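Local coordinates for malonyl CoA-acyl carrier protein transacylase (PDB 4RR5), which catalyses the transfer of a malonyl group from malonyl-CoA to holo-acyl carrier protein, a step of fatty acid biosynthesis, at residues A[87-92]-A[108-113]; A[119-124]-A[182-187]; A[148-153]-A[240-245]; A[158-163]-A[187-192]. All blocks are in the same frame, centred on the assembly; numbering follows the deposited sequence.

Contact 1. Residues A[87-92]-A[108-113]; sequences HSLGEY and QLVKQR. With ACT (acetate ion), chain B.
Arg113 reaches from helix 103-119 to Ser88, and its NH2 gives Ser88 OG a hydrogen bond of 3.1 Å. The bond is nearly straight, 174° at the hydrogen, and OG lies in the guanidinium plane, at its edge. The side chain gets there by running extended from CG to NE, with CG anti to the backbone N (chi1 -178°). An acetate ion, probably from the crystallisation liquor, completes the polar group: its O takes a bond from Ser88 OG at 2.8 Å and another from Arg113 NH1. Outside the pair, Ser88 OG also bonds His188 NE2, while Gln237 OE1 and Gln60 OE1 hold NH2 and NH1 of Arg113.

Tyr92 CD1 lies over one face of the guanidinium and CE1 comes to 3.3 Å from Arg113 NE; with the planes 61° apart, this is not a flat stack. A water links Tyr92 OH to Arg113 NE, accepting from the latter.

The apolar part lies beside it. Leu89 CD2 meets Val110 CG1 at 3.7 Å, the two side chains crossing at about a right angle, and Val110 CG2 packs against Tyr92 CB and CG. Leu109 CB touches Tyr92 CE2 at 4.0 Å.

An alanine in place of Arg113 would probably leave the acetate without its positive partner and open a gap beside the Tyr92 ring. Ser88 and His188 are probably the catalytic pair, and the turn from His87 to Gly90 is consistent with a nucleophile elbow. A guanidinium N-H bonded to a carboxylate oxygen beside that serine is consistent with recognition of the malonyl carboxylate.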
loop_
_atom_site.group_PDB
_atom_site.type_symbol
_atom_site.label_atom_id
_atom_site.label_comp_id
_atom_site.label_asym_id
_atom_site.label_seq_id
_atom_site.Cartn_x
_atom_site.Cartn_y
_atom_site.Cartn_z
ATOM N N HIS A 87 -2.352 -0.881 -1.453
ATOM C CA HIS A 87 -1.968 -1.672 -0.299
ATOM C C HIS A 87 -1.246 -0.826 0.738
ATOM O O HIS A 87 -0.091 -0.433 0.542
ATOM C CB HIS A 87 -1.098 -2.861 -0.724
ATOM C CG HIS A 87 -0.991 -3.929 0.319
ATOM N ND1 HIS A 87 -0.291 -3.754 1.497
ATOM C CD2 HIS A 87 -1.505 -5.181 0.367
ATOM C CE1 HIS A 87 -0.379 -4.854 2.224
ATOM N NE2 HIS A 87 -1.108 -5.738 1.560
ATOM N N SER A 88 -1.940 -0.572 1.844
ATOM C CA SER A 88 -1.465 0.282 2.932
ATOM C C SER A 88 -1.142 1.680 2.402
ATOM O O SER A 88 -2.058 2.465 2.134
ATOM C CB SER A 88 -0.253 -0.335 3.629
ATOM O OG SER A 88 -0.146 0.133 4.965
ATOM N N LEU A 89 0.151 1.988 2.261
ATOM C CA LEU A 89 0.598 3.234 1.633
ATOM C C LEU A 89 -0.092 3.427 0.267
ATOM O O LEU A 89 -0.516 4.543 -0.079
ATOM C CB LEU A 89 2.129 3.237 1.491
ATOM C CG LEU A 89 2.886 4.354 0.738
ATOM C CD1 LEU A 89 2.796 4.193 -0.798
ATOM C CD2 LEU A 89 2.464 5.772 1.185
ATOM N N GLY A 90 -0.212 2.338 -0.493
ATOM C CA GLY A 90 -0.896 2.366 -1.772
ATOM C C GLY A 90 -2.243 3.081 -1.776
ATOM O O GLY A 90 -2.611 3.720 -2.769
ATOM N N GLU A 91 -2.975 2.971 -0.666
ATOM C CA GLU A 91 -4.304 3.570 -0.542
ATOM C C GLU A 91 -4.242 5.071 -0.799
ATOM O O GLU A 91 -5.136 5.630 -1.434
ATOM C CB GLU A 91 -4.896 3.293 0.850
ATOM C CG GLU A 91 -6.371 3.739 1.051
ATOM C CD GLU A 91 -7.133 2.780 1.970
ATOM O OE1 GLU A 91 -7.728 3.245 2.970
ATOM O OE2 GLU A 91 -7.112 1.551 1.701
ATOM N N TYR A 92 -3.181 5.716 -0.312
ATOM C CA TYR A 92 -2.975 7.147 -0.539
ATOM C C TYR A 92 -2.840 7.440 -2.028
ATOM O O TYR A 92 -3.453 8.376 -2.539
ATOM C CB TYR A 92 -1.749 7.655 0.239
ATOM C CG TYR A 92 -2.018 7.698 1.730
ATOM C CD1 TYR A 92 -1.916 6.539 2.510
ATOM C CD2 TYR A 92 -2.418 8.880 2.353
ATOM C CE1 TYR A 92 -2.204 6.563 3.866
ATOM C CE2 TYR A 92 -2.693 8.911 3.704
ATOM C CZ TYR A 92 -2.590 7.752 4.457
ATOM O OH TYR A 92 -2.872 7.786 5.806
ATOM N N GLN A 108 1.985 15.413 1.656
ATOM C CA GLN A 108 2.145 15.877 3.033
ATOM C C GLN A 108 1.594 14.849 4.039
ATOM O O GLN A 108 2.237 14.565 5.057
ATOM C CB GLN A 108 1.481 17.242 3.232
ATOM C CG GLN A 108 1.878 17.929 4.557
ATOM C CD GLN A 108 3.402 18.090 4.749
ATOM O OE1 GLN A 108 3.941 17.782 5.819
ATOM N NE2 GLN A 108 4.085 18.597 3.726
ATOM N N LEU A 109 0.432 14.266 3.738
ATOM C CA LEU A 109 -0.110 13.184 4.563
ATOM C C LEU A 109 0.836 11.993 4.647
ATOM O O LEU A 109 1.111 11.479 5.733
ATOM C CB LEU A 109 -1.471 12.728 4.026
ATOM C CG LEU A 109 -2.564 13.779 4.191
ATOM C CD1 LEU A 109 -3.801 13.395 3.430
ATOM C CD2 LEU A 109 -2.857 13.934 5.677
ATOM N N VAL A 110 1.340 11.555 3.497
ATOM C CA VAL A 110 2.227 10.410 3.455
ATOM C C VAL A 110 3.495 10.687 4.252
ATOM O O VAL A 110 3.979 9.835 5.011
ATOM C CB VAL A 110 2.559 10.059 2.021
ATOM C CG1 VAL A 110 3.776 9.140 1.960
ATOM C CG2 VAL A 110 1.338 9.420 1.361
ATOM N N LYS A 111 4.011 11.902 4.107
ATOM C CA LYS A 111 5.221 12.308 4.806
ATOM C C LYS A 111 5.040 12.194 6.306
ATOM O O LYS A 111 5.900 11.661 7.006
ATOM C CB LYS A 111 5.586 13.733 4.418
ATOM C CG LYS A 111 6.821 14.313 5.052
ATOM C CD LYS A 111 7.010 15.722 4.467
ATOM C CE LYS A 111 8.298 16.372 4.910
ATOM N NZ LYS A 111 8.225 16.725 6.344
ATOM N N GLN A 112 3.913 12.691 6.799
ATOM C CA GLN A 112 3.643 12.640 8.227
ATOM C C GLN A 112 3.393 11.206 8.652
ATOM O O GLN A 112 3.945 10.751 9.654
ATOM C CB GLN A 112 2.455 13.524 8.602
ATOM C CG GLN A 112 2.132 13.494 10.091
ATOM C CD GLN A 112 1.065 14.506 10.472
ATOM O OE1 GLN A 112 0.762 15.415 9.696
ATOM N NE2 GLN A 112 0.487 14.354 11.672
ATOM N N ARG A 113 2.582 10.494 7.872
ATOM C CA ARG A 113 2.238 9.112 8.172
ATOM C C ARG A 113 3.486 8.270 8.371
ATOM O O ARG A 113 3.585 7.502 9.340
ATOM C CB ARG A 113 1.393 8.515 7.054
ATOM C CG ARG A 113 0.946 7.099 7.314
ATOM C CD ARG A 113 0.668 6.404 6.000
ATOM N NE ARG A 113 -0.225 5.261 6.142
ATOM C CZ ARG A 113 0.094 4.018 5.796
ATOM N NH1 ARG A 113 1.284 3.754 5.281
ATOM N NH2 ARG A 113 -0.784 3.037 5.946
HETATM C C ACT B . 3.211 0.198 5.935
HETATM O O ACT B . 2.514 0.921 5.160
HETATM O OXT ACT B . 4.418 0.521 6.090
HETATM C CH3 ACT B . 2.658 -1.009 6.652
HETATM O O HOH W 1 -3.112 5.362 7.309
#

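Contact 2. Residues A[119-124]-A[182-187]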
loop_
_atom_site.group_PDB
_atom_site.type_symbol
_atom_site.label_atom_id
_atom_site.label_comp_id
_atom_site.label_asym_id
_atom_site.label_seq_id
_atom_site.Cartn_x
_atom_site.Cartn_y
_atom_site.Cartn_z
ATOM N N SER A 119 8.950 6.391 13.742
ATOM C CA SER A 119 9.248 6.675 15.143
ATOM C C SER A 119 8.479 5.756 16.074
ATOM O O SER A 119 8.747 5.707 17.274
ATOM C CB SER A 119 8.911 8.121 15.488
ATOM O OG SER A 119 9.566 9.012 14.614
ATOM N N ALA A 120 7.509 5.040 15.520
ATOM C CA ALA A 120 6.667 4.168 16.325
ATOM C C ALA A 120 7.211 2.765 16.294
ATOM O O ALA A 120 6.490 1.821 15.969
ATOM C CB ALA A 120 5.233 4.185 15.830
ATOM N N SER A 121 8.484 2.627 16.630
ATOM C CA SER A 121 9.103 1.323 16.567
ATOM C C SER A 121 9.105 0.646 17.936
ATOM O O SER A 121 8.506 1.144 18.899
ATOM C CB SER A 121 10.517 1.437 16.011
ATOM O OG SER A 121 10.882 0.242 15.344
ATOM N N GLY A 122 9.776 -0.501 18.006
ATOM C CA GLY A 122 9.694 -1.376 19.158
ATOM C C GLY A 122 9.369 -2.803 18.745
ATOM O O GLY A 122 10.130 -3.722 19.041
ATOM N N GLY A 123 8.250 -2.992 18.048
ATOM C CA GLY A 123 7.783 -4.327 17.703
ATOM C C GLY A 123 8.212 -4.812 16.330
ATOM O O GLY A 123 9.195 -4.320 15.770
ATOM N N MET A 124 7.441 -5.745 15.770
ATOM C CA MET A 124 7.887 -6.536 14.626
ATOM C C MET A 124 6.739 -7.159 13.806
ATOM O O MET A 124 5.661 -7.441 14.332
ATOM C CB MET A 124 8.823 -7.628 15.148
ATOM C CG MET A 124 9.352 -8.590 14.135
ATOM S SD MET A 124 9.813 -10.117 14.958
ATOM C CE MET A 124 9.678 -11.266 13.582
ATOM N N LYS A 182 11.121 -6.417 6.559
ATOM C CA LYS A 182 12.144 -5.413 6.827
ATOM C C LYS A 182 11.526 -4.119 7.339
ATOM O O LYS A 182 11.749 -3.039 6.783
ATOM C CB LYS A 182 12.985 -5.136 5.587
ATOM C CG LYS A 182 13.956 -6.246 5.240
ATOM C CD LYS A 182 14.729 -5.893 3.984
ATOM C CE LYS A 182 15.133 -7.140 3.236
ATOM N NZ LYS A 182 15.713 -6.817 1.903
ATOM N N VAL A 183 10.731 -4.245 8.396
ATOM C CA VAL A 183 10.195 -3.099 9.114
ATOM C C VAL A 183 10.307 -3.388 10.606
ATOM O O VAL A 183 10.316 -4.552 11.037
ATOM C CB VAL A 183 8.732 -2.799 8.744
ATOM C CG1 VAL A 183 8.575 -2.604 7.224
ATOM C CG2 VAL A 183 7.822 -3.909 9.254
ATOM N N SER A 184 10.392 -2.328 11.395
ATOM C CA SER A 184 10.689 -2.480 12.806
ATOM C C SER A 184 9.563 -1.961 13.700
ATOM O O SER A 184 9.773 -1.665 14.875
ATOM C CB SER A 184 12.018 -1.785 13.119
ATOM O OG SER A 184 12.235 -0.704 12.224
ATOM N N GLY A 185 8.361 -1.880 13.146
ATOM C CA GLY A 185 7.205 -1.532 13.948
ATOM C C GLY A 185 6.103 -2.578 13.911
ATOM O O GLY A 185 6.033 -3.391 12.981
ATOM N N ALA A 186 5.249 -2.563 14.933
ATOM C CA ALA A 186 4.041 -3.379 14.938
ATOM C C ALA A 186 2.916 -2.703 14.138
ATOM O O ALA A 186 1.860 -2.375 14.673
ATOM C CB ALA A 186 3.595 -3.651 16.357
ATOM N N PHE A 187 3.160 -2.505 12.849
ATOM C CA PHE A 187 2.242 -1.792 11.981
ATOM C C PHE A 187 0.920 -2.539 11.831
ATOM O O PHE A 187 0.885 -3.762 11.955
ATOM C CB PHE A 187 2.873 -1.596 10.605
ATOM C CG PHE A 187 4.137 -0.792 10.619
ATOM C CD1 PHE A 187 4.456 0.023 11.696
ATOM C CD2 PHE A 187 5.010 -0.845 9.548
ATOM C CE1 PHE A 187 5.618 0.772 11.698
ATOM C CE2 PHE A 187 6.177 -0.097 9.548
ATOM C CZ PHE A 187 6.481 0.706 10.626
HETATM O O HOH W 2 5.646 -0.719 17.282
#
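Ala120 and Gly185 meet where two loops pass each other, their touching parts running about 100° apart. Inverse gamma turns centred on Ala120 and Ala186 shape them. One loop joins helix 103-119 to strand 124-129; the other leads from strand 178-180 toward helix 193-204 and carries Phe187, next to His188, the probable catalytic histidine.

The tight part is almost all backbone. Ala120 O sits 4.0 Å from Gly185 CA, and Gly123 C comes equally near Ala186 N. Two glycines make this possible: a side-chain carbon on Gly123 would crowd Ala186 CB, and one on Gly185 would press on Ala120 O and collide with the Phe187 ring. Met124 contributes its backbone here, N lying 3.9 Å from Gly185 C, while its side chain packs on helix 163-171. Phe187 has CG anti to the carbonyl carbon (chi1 -61°), which brings CE1 to 4.5 Å from Ala120 O and lets Gly185 O lie over one ring face, toward the rim.

The side at Ser121, Gly122 and Ser184 is exposed and less well determined. Its one hydrogen bond across, from Gly122 N to Ser184 O, is weak at 3.3 Å, and the position of that oxygen is doubtful. At Gly122 a side chain would run into the preceding carbonyl oxygen. A firmer link belongs to the tight part, where one water donates to Ala120 O at 3.0 Å and accepts from Ala186 N at 3.0 Å.

Contact 3. Residues A[148-153]-A[240-245]; sequences LANDNS and GSVRWR
Val242 is held to strand 146-153 by two short, nearly straight bonds: its N donates to Ala149 O at 2.7 Å, and its O accepts from Asp151 N at 2.7 Å. They make a parallel bridge opposite Asn150, whose side chain lies alongside that of Val242, pointing the same way. Further along, Arg245 N donates to Asp151 O at 2.8 Å, so the bonding runs on into the first turn of helix 244-254.

The same pair closes a salt bridge. Arg245 bends at chi3 (56°) and brings NE to 2.7 Å from Asp151 OD2; its hydrogen bonds to both carboxylate oxygens are weak, the carboxylate and guanidinium planes standing 49° apart. Nearby, Asn152 OD1 approaches Trp244 CB. At the other end, Ser241 OG lies close to the carbonyl oxygens of Leu148 and Ala149, 3.2 Å from each.

In the next shell, His87 NE2 bonds Asn152 OD1. Trp244 meets the His87 ring and bonds Tyr259 OH through NE1, while Gly240 O receives His188 ND1.

The short, weakly bonded strand 242-243 forms one border of the mixed sheet, beside strand 146-153, which bulges at Ala149-Asn150 against Val158 of strand 156-161; helix 267-273 packs on Asn152, Ser153 and Trp244.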
loop_
_atom_site.group_PDB
_atom_site.type_symbol
_atom_site.label_atom_id
_atom_site.label_comp_id
_atom_site.label_asym_id
_atom_site.label_seq_id
_atom_site.Cartn_x
_atom_site.Cartn_y
_atom_site.Cartn_z
ATOM N N LEU A 148 -3.311 -10.251 13.164
ATOM C CA LEU A 148 -3.187 -10.353 11.723
ATOM C C LEU A 148 -3.253 -8.952 11.113
ATOM O O LEU A 148 -4.206 -8.206 11.343
ATOM C CB LEU A 148 -4.268 -11.263 11.149
ATOM C CG LEU A 148 -3.974 -11.799 9.745
ATOM C CD1 LEU A 148 -4.320 -13.258 9.623
ATOM C CD2 LEU A 148 -4.754 -11.001 8.724
ATOM N N ALA A 149 -2.227 -8.606 10.342
ATOM C CA ALA A 149 -2.010 -7.241 9.867
ATOM C C ALA A 149 -2.279 -7.109 8.370
ATOM O O ALA A 149 -2.807 -6.099 7.906
ATOM C CB ALA A 149 -0.573 -6.793 10.190
ATOM N N ASN A 150 -1.887 -8.126 7.617
ATOM C CA ASN A 150 -2.276 -8.237 6.223
ATOM C C ASN A 150 -2.980 -9.550 6.015
ATOM O O ASN A 150 -2.510 -10.587 6.496
ATOM C CB ASN A 150 -1.077 -8.192 5.267
ATOM C CG ASN A 150 -0.319 -6.890 5.312
ATOM O OD1 ASN A 150 -0.666 -5.962 6.052
ATOM N ND2 ASN A 150 0.760 -6.824 4.535
ATOM N N ASP A 151 -4.090 -9.513 5.285
ATOM C CA ASP A 151 -4.633 -10.729 4.709
ATOM C C ASP A 151 -4.495 -10.595 3.203
ATOM O O ASP A 151 -5.306 -9.943 2.545
ATOM C CB ASP A 151 -6.082 -10.938 5.128
ATOM C CG ASP A 151 -6.742 -12.090 4.397
ATOM O OD1 ASP A 151 -6.057 -13.073 4.070
ATOM O OD2 ASP A 151 -7.956 -12.012 4.142
ATOM N N ASN A 152 -3.458 -11.214 2.656
ATOM C CA ASN A 152 -3.043 -10.929 1.287
ATOM C C ASN A 152 -3.530 -11.920 0.220
ATOM O O ASN A 152 -4.070 -11.515 -0.809
ATOM C CB ASN A 152 -1.521 -10.833 1.250
ATOM C CG ASN A 152 -1.005 -9.584 1.931
ATOM O OD1 ASN A 152 -1.660 -8.538 1.904
ATOM N ND2 ASN A 152 0.178 -9.682 2.552
ATOM N N SER A 153 -3.319 -13.208 0.452
ATOM C CA SER A 153 -3.824 -14.258 -0.433
ATOM C C SER A 153 -4.076 -15.479 0.431
ATOM O O SER A 153 -3.533 -15.565 1.532
ATOM C CB SER A 153 -2.833 -14.577 -1.569
ATOM O OG SER A 153 -1.679 -15.264 -1.106
ATOM N N GLY A 240 -5.491 -1.048 11.813
ATOM C CA GLY A 240 -6.335 -2.107 11.323
ATOM C C GLY A 240 -5.663 -2.923 10.262
ATOM O O GLY A 240 -4.613 -2.545 9.744
ATOM N N SER A 241 -6.291 -4.045 9.937
ATOM C CA SER A 241 -5.721 -5.029 9.037
ATOM C C SER A 241 -5.963 -4.678 7.577
ATOM O O SER A 241 -6.977 -4.080 7.226
ATOM C CB SER A 241 -6.289 -6.416 9.337
ATOM O OG SER A 241 -5.591 -7.409 8.596
ATOM N N VAL A 242 -5.008 -5.058 6.738
ATOM C CA VAL A 242 -5.126 -4.883 5.303
ATOM C C VAL A 242 -5.796 -6.116 4.685
ATOM O O VAL A 242 -5.186 -7.195 4.532
ATOM C CB VAL A 242 -3.751 -4.629 4.666
ATOM C CG1 VAL A 242 -3.870 -4.548 3.164
ATOM C CG2 VAL A 242 -3.171 -3.335 5.215
ATOM N N ARG A 243 -7.069 -5.941 4.350
ATOM C CA ARG A 243 -7.885 -7.000 3.781
ATOM C C ARG A 243 -7.731 -7.050 2.263
ATOM O O ARG A 243 -8.687 -6.811 1.519
ATOM C CB ARG A 243 -9.331 -6.777 4.190
ATOM C CG ARG A 243 -9.419 -6.563 5.692
ATOM C CD ARG A 243 -10.763 -6.086 6.149
ATOM N NE ARG A 243 -11.809 -6.958 5.638
ATOM C CZ ARG A 243 -13.102 -6.752 5.825
ATOM N NH1 ARG A 243 -13.517 -5.695 6.514
ATOM N NH2 ARG A 243 -13.971 -7.605 5.311
ATOM N N TRP A 244 -6.517 -7.361 1.805
ATOM C CA TRP A 244 -6.235 -7.288 0.379
ATOM C C TRP A 244 -6.846 -8.465 -0.359
ATOM O O TRP A 244 -7.363 -8.300 -1.463
ATOM C CB TRP A 244 -4.737 -7.216 0.095
ATOM C CG TRP A 244 -4.505 -6.840 -1.320
ATOM C CD1 TRP A 244 -4.138 -7.669 -2.341
ATOM C CD2 TRP A 244 -4.695 -5.548 -1.898
ATOM N NE1 TRP A 244 -4.075 -6.966 -3.521
ATOM C CE2 TRP A 244 -4.421 -5.662 -3.277
ATOM C CE3 TRP A 244 -5.070 -4.303 -1.385
ATOM C CZ2 TRP A 244 -4.488 -4.570 -4.146
ATOM C CZ3 TRP A 244 -5.153 -3.225 -2.252
ATOM C CH2 TRP A 244 -4.864 -3.368 -3.616
ATOM N N ARG A 245 -6.805 -9.647 0.249
ATOM C CA ARG A 245 -7.472 -10.814 -0.331
ATOM C C ARG A 245 -8.905 -10.471 -0.723
ATOM O O ARG A 245 -9.301 -10.643 -1.874
ATOM C CB ARG A 245 -7.453 -11.999 0.644
ATOM C CG ARG A 245 -8.227 -13.231 0.149
ATOM C CD ARG A 245 -8.277 -14.380 1.178
ATOM N NE ARG A 245 -8.832 -14.003 2.483
ATOM C CZ ARG A 245 -10.133 -13.898 2.764
ATOM N NH1 ARG A 245 -11.051 -14.120 1.830
ATOM N NH2 ARG A 245 -10.524 -13.560 3.987
#

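Contact 4. Residues A[158-163]-A[187-192]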
loop_
_atom_site.group_PDB
_atom_site.type_symbol
_atom_site.label_atom_id
_atom_site.label_comp_id
_atom_site.label_asym_id
_atom_site.label_seq_id
_atom_site.Cartn_x
_atom_site.Cartn_y
_atom_site.Cartn_z
ATOM N N VAL A 158 0.305 -11.602 6.804
ATOM C CA VAL A 158 1.337 -10.968 7.596
ATOM C C VAL A 158 0.815 -10.775 9.007
ATOM O O VAL A 158 -0.264 -10.232 9.197
ATOM C CB VAL A 158 1.749 -9.631 6.997
ATOM C CG1 VAL A 158 2.515 -8.806 8.017
ATOM C CG2 VAL A 158 2.567 -9.868 5.726
ATOM N N ILE A 159 1.559 -11.248 9.997
ATOM C CA ILE A 159 1.180 -11.014 11.383
ATOM C C ILE A 159 2.015 -9.876 11.960
ATOM O O ILE A 159 3.070 -9.548 11.426
ATOM C CB ILE A 159 1.339 -12.275 12.250
ATOM C CG1 ILE A 159 2.757 -12.828 12.167
ATOM C CG2 ILE A 159 0.340 -13.336 11.832
ATOM C CD1 ILE A 159 2.942 -14.034 13.037
ATOM N N SER A 160 1.525 -9.271 13.036
ATOM C CA SER A 160 2.140 -8.071 13.589
ATOM C C SER A 160 2.084 -8.098 15.108
ATOM O O SER A 160 1.128 -8.611 15.686
ATOM C CB SER A 160 1.437 -6.813 13.059
ATOM O OG SER A 160 2.049 -5.616 13.520
ATOM N N GLY A 161 3.102 -7.548 15.761
ATOM C CA GLY A 161 3.075 -7.465 17.208
ATOM C C GLY A 161 4.434 -7.426 17.871
ATOM O O GLY A 161 5.423 -6.974 17.278
ATOM N N THR A 162 4.473 -7.892 19.117
ATOM C CA THR A 162 5.708 -7.894 19.896
ATOM C C THR A 162 6.725 -8.818 19.238
ATOM O O THR A 162 6.347 -9.779 18.558
ATOM C CB THR A 162 5.460 -8.331 21.364
ATOM O OG1 THR A 162 5.011 -9.694 21.403
ATOM C CG2 THR A 162 4.415 -7.434 22.013
ATOM N N VAL A 163 8.010 -8.515 19.420
ATOM C CA VAL A 163 9.075 -9.355 18.867
ATOM C C VAL A 163 8.957 -10.789 19.370
ATOM O O VAL A 163 8.912 -11.740 18.574
ATOM C CB VAL A 163 10.478 -8.825 19.219
ATOM C CG1 VAL A 163 11.548 -9.823 18.767
ATOM C CG2 VAL A 163 10.711 -7.450 18.587
ATOM N N PHE A 187 3.160 -2.505 12.849
ATOM C CA PHE A 187 2.242 -1.792 11.981
ATOM C C PHE A 187 0.920 -2.539 11.831
ATOM O O PHE A 187 0.885 -3.762 11.955
ATOM C CB PHE A 187 2.873 -1.596 10.605
ATOM C CG PHE A 187 4.137 -0.792 10.619
ATOM C CD1 PHE A 187 4.456 0.023 11.696
ATOM C CD2 PHE A 187 5.010 -0.845 9.548
ATOM C CE1 PHE A 187 5.618 0.772 11.698
ATOM C CE2 PHE A 187 6.177 -0.097 9.548
ATOM C CZ PHE A 187 6.481 0.706 10.626
ATOM N N HIS A 188 -0.152 -1.804 11.535
ATOM C CA HIS A 188 -1.475 -2.396 11.341
ATOM C C HIS A 188 -1.883 -3.244 12.536
ATOM O O HIS A 188 -2.236 -4.415 12.404
ATOM C CB HIS A 188 -1.504 -3.208 10.050
ATOM C CG HIS A 188 -1.400 -2.352 8.833
ATOM N ND1 HIS A 188 -2.393 -1.476 8.460
ATOM C CD2 HIS A 188 -0.395 -2.187 7.939
ATOM C CE1 HIS A 188 -2.015 -0.819 7.378
ATOM N NE2 HIS A 188 -0.804 -1.230 7.044
ATOM N N SER A 189 -1.819 -2.627 13.708
ATOM C CA SER A 189 -2.180 -3.286 14.957
ATOM C C SER A 189 -2.464 -2.207 15.973
ATOM O O SER A 189 -2.163 -1.035 15.731
ATOM C CB SER A 189 -1.059 -4.200 15.453
ATOM O OG SER A 189 -0.097 -3.465 16.183
ATOM N N SER A 190 -3.023 -2.591 17.111
ATOM C CA SER A 190 -3.363 -1.615 18.138
ATOM C C SER A 190 -2.120 -0.984 18.760
ATOM O O SER A 190 -2.227 0.031 19.427
ATOM C CB SER A 190 -4.227 -2.254 19.225
ATOM O OG SER A 190 -3.492 -3.259 19.910
ATOM N N PHE A 191 -0.938 -1.544 18.527
ATOM C CA PHE A 191 0.283 -0.874 18.977
ATOM C C PHE A 191 0.459 0.490 18.319
ATOM O O PHE A 191 1.140 1.358 18.858
ATOM C CB PHE A 191 1.519 -1.747 18.723
ATOM C CG PHE A 191 1.647 -2.888 19.689
ATOM C CD1 PHE A 191 1.967 -2.655 21.011
ATOM C CD2 PHE A 191 1.415 -4.189 19.285
ATOM C CE1 PHE A 191 2.069 -3.700 21.910
ATOM C CE2 PHE A 191 1.519 -5.239 20.181
ATOM C CZ PHE A 191 1.844 -4.992 21.494
ATOM N N MET A 192 -0.162 0.694 17.166
ATOM C CA MET A 192 -0.044 1.979 16.473
ATOM C C MET A 192 -1.003 3.025 17.034
ATOM O O MET A 192 -1.027 4.154 16.546
ATOM C CB MET A 192 -0.298 1.828 14.963
ATOM C CG MET A 192 0.755 1.048 14.184
ATOM S SD MET A 192 2.418 1.692 14.396
ATOM C CE MET A 192 3.045 0.502 15.568
#
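Ser160 points its side chain from strand 156-161 at the loop of His188, the probable catalytic histidine, and donates from OG to Phe187 O at 2.7 Å. Its OG stands anti to the backbone N (chi1 -177°), which carries the hydroxyl toward the Phe187 carbonyl. It approaches that oxygen at a slant, tilted moderately out of the carbonyl plane. A valine in place of Ser160 would probably leave the Phe187 carbonyl without this donor and the backbone leading into His188 less firmly held.

Ser189 CB lies 3.9 Å from Ser160 OG. Its own OG takes the crowded position between backbone N and carbonyl carbon (chi1 84°), where it accepts from Phe191 N at 3.1 Å in an ST turn and also bonds Ala186 O. The hydroxyl thus links Ala186 O to the start of the 3-10 segment 190-192.

Phe191 swings its ring toward the strand's end, CG anti to the carbonyl carbon (chi1 -75°). Its CZ meets Thr162 CG2 at 3.6 Å, the side chains meeting obliquely, and CE2 touches Gly161 CA at 4.0 Å. Thr162 splits its branches: CG2 goes to the ring, while OG1 caps the following helix through Gly165 N.

His188 itself hardly touches the strand; its imidazole is turned to Ser88 instead. The arrangement, a strand-end serine holding the backbone just before that histidine, is consistent with the serine-histidine site of FabD acyltransferases, which lies between the two subdomains.

Overall arrangement
Contacts 1, 3 and 4 meet at the probable serine-histidine site; contact 2 borders it through Phe187. Contact 1 closes first along the chain, between helices 90-97 and 103-119; the others involve later segments, with contact 4 nested inside the loop closed by contact 3, and contact 2 crossing both. Contacts 2 and 4 are close neighbours, centres 8 Å apart, and share Phe187. Contacts 3 and 4 use adjacent strands of the mixed sheet, 146-153 and 156-161, with centres 12 Å apart. Contact 1 lies 16 to 18 Å from the rest between centres, yet it touches contacts 3 and 4, so the probable active site lies where the nucleophile's turn meets the mixed-sheet region.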